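Local coordinates for protein DyP-type peroxidase (Thermobifida cellulosilytica, PDB 4GS1) that probably uses hydrogen peroxide to oxidise dyes and other substrates at its bound haem, as a DyP-type peroxidase, at residues Ala69-Ala81 with Thr383-Gly395. Numbering follows the deposited sequence.
Sequences AREGAATALRTWA and TADRYPGQDLVEG
V393 packs against helix 66-90, its side chain a knob in the hole formed by R70, A73, A74 and L77. With CG1 anti to its backbone N (chi1 169°), the valine sets that methyl tightly against A74 CB at 3.5 Å and turns CG2 to A73 CB and L77 CD1. Y387 continues the apolar seam: its CB meets A81 CB at 3.5 Å, L77 CB touches its CD2 and CE2 obliquely, both at 3.7 Å, and R78 CB lies over one ring face, 4.1 Å from the ring centroid in a CH-pi contact. Q390 CB covers the opposite face, which sandwiches the ring between the helix and its own chain. This joins the C-terminal tail to helix 66-90 of the N-terminal ferredoxin-like domain; L77 also reaches strands 106-111 and 149-155 of that domain's antiparallel sheet. At the polar edge, R70 NH1 donates to V393 O (2.7 Å, 151°) from above the carbonyl plane and to L392 O (3.2 Å, 137°) on an in-plane lone pair. The terminal carboxylate adds a salt bridge, G395 OXT lying 3.6 Å from R70 NH1 but well out of the guanidinium plane, and one water bridges R70 NH2 to the same oxygen. A leucine in place of R70 would probably cost V393 O and L392 O their bonds from the guanidinium and the terminal carboxylate a countercharge. R124 NH1 makes a long, weak ion pair with G395 OXT.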
loop_
_atom_site.group_PDB
_atom_site.type_symbol
_atom_site.label_atom_id
_atom_site.label_comp_id
_atom_site.label_asym_id
_atom_site.label_seq_id
_atom_site.Cartn_x
_atom_site.Cartn_y
_atom_site.Cartn_z
ATOM N N ALA B 69 19.203 -24.333 -15.664
ATOM C CA ALA B 69 18.800 -22.934 -15.562
ATOM C C ALA B 69 17.944 -22.544 -16.764
ATOM O O ALA B 69 16.955 -21.823 -16.635
ATOM C CB ALA B 69 20.028 -22.027 -15.443
ATOM N N ARG B 70 18.333 -23.023 -17.943
ATOM C CA ARG B 70 17.554 -22.779 -19.148
ATOM C C ARG B 70 16.179 -23.432 -19.039
ATOM O O ARG B 70 15.170 -22.831 -19.406
ATOM C CB ARG B 70 18.306 -23.308 -20.375
ATOM C CG ARG B 70 17.608 -23.037 -21.697
ATOM C CD ARG B 70 18.443 -23.528 -22.876
ATOM N NE ARG B 70 19.649 -22.725 -23.079
ATOM C CZ ARG B 70 19.704 -21.631 -23.836
ATOM N NH1 ARG B 70 18.621 -21.195 -24.470
ATOM N NH2 ARG B 70 20.849 -20.971 -23.961
ATOM N N GLU B 71 16.145 -24.661 -18.527
ATOM C CA GLU B 71 14.883 -25.365 -18.322
ATOM C C GLU B 71 14.028 -24.642 -17.285
ATOM O O GLU B 71 12.810 -24.522 -17.449
ATOM C CB GLU B 71 15.131 -26.809 -17.886
ATOM C CG GLU B 71 13.915 -27.704 -18.029
ATOM C CD GLU B 71 13.410 -27.766 -19.458
ATOM O OE1 GLU B 71 14.247 -27.796 -20.387
ATOM O OE2 GLU B 71 12.176 -27.771 -19.652
ATOM N N GLY B 72 14.669 -24.154 -16.224
ATOM C CA GLY B 72 13.968 -23.405 -15.191
ATOM C C GLY B 72 13.376 -22.108 -15.710
ATOM O O GLY B 72 12.236 -21.749 -15.394
ATOM N N ALA B 73 14.159 -21.389 -16.502
ATOM C CA ALA B 73 13.689 -20.159 -17.126
ATOM C C ALA B 73 12.469 -20.427 -18.006
ATOM O O ALA B 73 11.473 -19.704 -17.932
ATOM C CB ALA B 73 14.804 -19.532 -17.948
ATOM N N ALA B 74 12.553 -21.463 -18.843
ATOM C CA ALA B 74 11.436 -21.841 -19.702
ATOM C C ALA B 74 10.173 -22.091 -18.891
ATOM O O ALA B 74 9.098 -21.604 -19.238
ATOM C CB ALA B 74 11.789 -23.077 -20.508
ATOM N N THR B 75 10.311 -22.860 -17.812
ATOM C CA THR B 75 9.184 -23.190 -16.942
ATOM C C THR B 75 8.529 -21.942 -16.357
ATOM O O THR B 75 7.307 -21.784 -16.412
ATOM C CB THR B 75 9.631 -24.093 -15.777
ATOM O OG1 THR B 75 10.037 -25.367 -16.291
ATOM C CG2 THR B 75 8.498 -24.294 -14.790
ATOM N N ALA B 76 9.344 -21.055 -15.798
ATOM C CA ALA B 76 8.813 -19.861 -15.151
ATOM C C ALA B 76 8.151 -18.930 -16.159
ATOM O O ALA B 76 7.022 -18.471 -15.951
ATOM C CB ALA B 76 9.920 -19.128 -14.402
ATOM N N LEU B 77 8.860 -18.634 -17.241
ATOM C CA LEU B 77 8.352 -17.692 -18.239
ATOM C C LEU B 77 7.053 -18.173 -18.899
ATOM O O LEU B 77 6.117 -17.385 -19.090
ATOM C CB LEU B 77 9.427 -17.389 -19.289
ATOM C CG LEU B 77 10.651 -16.601 -18.795
ATOM C CD1 LEU B 77 11.779 -16.683 -19.804
ATOM C CD2 LEU B 77 10.308 -15.139 -18.533
ATOM N N ARG B 78 6.989 -19.459 -19.239
ATOM C CA ARG B 78 5.769 -20.023 -19.827
ATOM C C ARG B 78 4.611 -19.999 -18.839
ATOM O O ARG B 78 3.489 -19.637 -19.192
ATOM C CB ARG B 78 5.983 -21.460 -20.324
ATOM C CG ARG B 78 4.745 -22.022 -21.043
ATOM C CD ARG B 78 4.702 -23.553 -21.095
ATOM N NE ARG B 78 6.031 -24.157 -21.086
ATOM C CZ ARG B 78 6.537 -24.826 -20.054
ATOM N NH1 ARG B 78 5.819 -24.993 -18.949
ATOM N NH2 ARG B 78 7.758 -25.333 -20.127
ATOM N N THR B 79 4.883 -20.388 -17.600
ATOM C CA THR B 79 3.849 -20.423 -16.577
ATOM C C THR B 79 3.255 -19.038 -16.330
ATOM O O THR B 79 2.032 -18.879 -16.304
ATOM C CB THR B 79 4.387 -21.028 -15.269
ATOM O OG1 THR B 79 4.788 -22.383 -15.515
ATOM C CG2 THR B 79 3.323 -21.007 -14.187
ATOM N N TRP B 80 4.112 -18.035 -16.155
ATOM C CA TRP B 80 3.622 -16.671 -15.954
ATOM C C TRP B 80 2.840 -16.184 -17.173
ATOM O O TRP B 80 1.830 -15.498 -17.031
ATOM C CB TRP B 80 4.771 -15.706 -15.659
ATOM C CG TRP B 80 5.383 -15.838 -14.281
ATOM C CD1 TRP B 80 4.763 -16.244 -13.125
ATOM C CD2 TRP B 80 6.738 -15.544 -13.931
ATOM N NE1 TRP B 80 5.664 -16.218 -12.076
ATOM C CE2 TRP B 80 6.881 -15.790 -12.547
ATOM C CE3 TRP B 80 7.847 -15.082 -14.650
ATOM C CZ2 TRP B 80 8.094 -15.597 -11.872
ATOM C CZ3 TRP B 80 9.048 -14.897 -13.984
ATOM C CH2 TRP B 80 9.163 -15.161 -12.608
ATOM N N ALA B 81 3.296 -16.538 -18.370
ATOM C CA ALA B 81 2.591 -16.114 -19.579
ATOM C C ALA B 81 1.205 -16.753 -19.657
ATOM O O ALA B 81 0.235 -16.097 -20.046
ATOM C CB ALA B 81 3.398 -16.441 -20.821
ATOM N N THR B 383 5.313 -12.987 -30.061
ATOM C CA THR B 383 4.313 -13.136 -31.117
ATOM C C THR B 383 3.038 -13.786 -30.584
ATOM O O THR B 383 2.845 -13.910 -29.375
ATOM C CB THR B 383 4.826 -13.980 -32.308
ATOM O OG1 THR B 383 4.794 -15.368 -31.958
ATOM C CG2 THR B 383 6.241 -13.581 -32.706
ATOM N N ALA B 384 2.182 -14.217 -31.503
ATOM C CA ALA B 384 0.865 -14.748 -31.164
ATOM C C ALA B 384 0.880 -15.886 -30.141
ATOM O O ALA B 384 0.374 -15.735 -29.028
ATOM C CB ALA B 384 0.142 -15.188 -32.430
ATOM N N ASP B 385 1.457 -17.022 -30.518
ATOM C CA ASP B 385 1.385 -18.218 -29.685
ATOM C C ASP B 385 2.710 -18.544 -29.001
ATOM O O ASP B 385 3.148 -19.695 -28.992
ATOM C CB ASP B 385 0.902 -19.407 -30.517
ATOM C CG ASP B 385 -0.495 -19.200 -31.067
ATOM O OD1 ASP B 385 -1.357 -18.697 -30.315
ATOM O OD2 ASP B 385 -0.728 -19.529 -32.250
ATOM N N ARG B 386 3.338 -17.521 -28.425
ATOM C CA ARG B 386 4.618 -17.687 -27.746
ATOM C C ARG B 386 4.643 -16.895 -26.444
ATOM O O ARG B 386 3.855 -15.967 -26.266
ATOM C CB ARG B 386 5.765 -17.239 -28.657
ATOM C CG ARG B 386 5.768 -17.917 -30.023
ATOM C CD ARG B 386 6.885 -17.405 -30.913
ATOM N NE ARG B 386 8.208 -17.782 -30.428
ATOM C CZ ARG B 386 8.706 -19.012 -30.500
ATOM N NH1 ARG B 386 7.983 -19.996 -31.020
ATOM N NH2 ARG B 386 9.924 -19.263 -30.043
ATOM N N TYR B 387 5.539 -17.277 -25.535
ATOM C CA TYR B 387 5.713 -16.547 -24.277
ATOM C C TYR B 387 6.924 -15.614 -24.365
ATOM O O TYR B 387 7.838 -15.862 -25.158
ATOM C CB TYR B 387 5.823 -17.522 -23.091
ATOM C CG TYR B 387 6.992 -18.487 -23.117
ATOM C CD1 TYR B 387 6.833 -19.803 -23.548
ATOM C CD2 TYR B 387 8.245 -18.097 -22.670
ATOM C CE1 TYR B 387 7.904 -20.686 -23.553
ATOM C CE2 TYR B 387 9.316 -18.967 -22.668
ATOM C CZ TYR B 387 9.142 -20.259 -23.111
ATOM O OH TYR B 387 10.229 -21.108 -23.098
ATOM N N PRO B 388 6.924 -14.519 -23.577
ATOM C CA PRO B 388 8.060 -13.590 -23.636
ATOM C C PRO B 388 9.353 -14.287 -23.250
ATOM O O PRO B 388 9.416 -14.902 -22.186
ATOM C CB PRO B 388 7.698 -12.528 -22.589
ATOM C CG PRO B 388 6.202 -12.522 -22.584
ATOM C CD PRO B 388 5.813 -13.980 -22.770
ATOM N N GLY B 389 10.357 -14.209 -24.117
ATOM C CA GLY B 389 11.636 -14.847 -23.859
ATOM C C GLY B 389 11.752 -16.235 -24.476
ATOM O O GLY B 389 12.784 -16.894 -24.343
ATOM N N GLN B 390 10.701 -16.695 -25.146
ATOM C CA GLN B 390 10.743 -18.032 -25.751
ATOM C C GLN B 390 11.817 -18.110 -26.841
ATOM O O GLN B 390 12.478 -19.143 -26.998
ATOM C CB GLN B 390 9.363 -18.444 -26.287
ATOM C CG GLN B 390 9.284 -19.905 -26.776
ATOM C CD GLN B 390 7.860 -20.391 -27.007
ATOM O OE1 GLN B 390 6.892 -19.662 -26.783
ATOM N NE2 GLN B 390 7.728 -21.636 -27.457
ATOM N N ASP B 391 12.007 -17.010 -27.573
ATOM C CA ASP B 391 13.073 -16.924 -28.574
ATOM C C ASP B 391 14.452 -17.083 -27.933
ATOM O O ASP B 391 15.362 -17.654 -28.528
ATOM C CB ASP B 391 13.015 -15.587 -29.327
ATOM C CG ASP B 391 11.805 -15.471 -30.229
ATOM O OD1 ASP B 391 11.205 -16.515 -30.560
ATOM O OD2 ASP B 391 11.461 -14.331 -30.620
ATOM N N LEU B 392 14.601 -16.566 -26.717
ATOM C CA LEU B 392 15.869 -16.650 -25.999
ATOM C C LEU B 392 16.128 -18.065 -25.497
ATOM O O LEU B 392 17.171 -18.662 -25.783
ATOM C CB LEU B 392 15.863 -15.692 -24.808
ATOM C CG LEU B 392 17.051 -15.780 -23.846
ATOM C CD1 LEU B 392 18.338 -15.463 -24.574
ATOM C CD2 LEU B 392 16.861 -14.823 -22.684
ATOM N N VAL B 393 15.163 -18.590 -24.750
ATOM C CA VAL B 393 15.307 -19.875 -24.076
ATOM C C VAL B 393 15.343 -21.050 -25.059
ATOM O O VAL B 393 16.101 -22.002 -24.866
ATOM C CB VAL B 393 14.193 -20.071 -23.022
ATOM C CG1 VAL B 393 14.170 -21.501 -22.526
ATOM C CG2 VAL B 393 14.398 -19.113 -21.859
ATOM N N GLU B 394 14.539 -20.971 -26.117
ATOM C CA GLU B 394 14.507 -22.026 -27.133
ATOM C C GLU B 394 15.450 -21.762 -28.308
ATOM O O GLU B 394 15.398 -22.466 -29.316
ATOM C CB GLU B 394 13.083 -22.231 -27.663
ATOM C CG GLU B 394 12.093 -22.757 -26.638
ATOM C CD GLU B 394 10.751 -23.107 -27.257
ATOM O OE1 GLU B 394 10.581 -22.888 -28.481
ATOM O OE2 GLU B 394 9.866 -23.600 -26.521
ATOM N N GLY B 395 16.310 -20.757 -28.175
ATOM C CA GLY B 395 17.217 -20.380 -29.247
ATOM C C GLY B 395 18.653 -20.835 -29.044
ATOM O O GLY B 395 19.506 -20.627 -29.907
ATOM O OXT GLY B 395 19.007 -21.417 -28.017
HETATM O O HOH W 1 21.056 -19.676 -26.410
#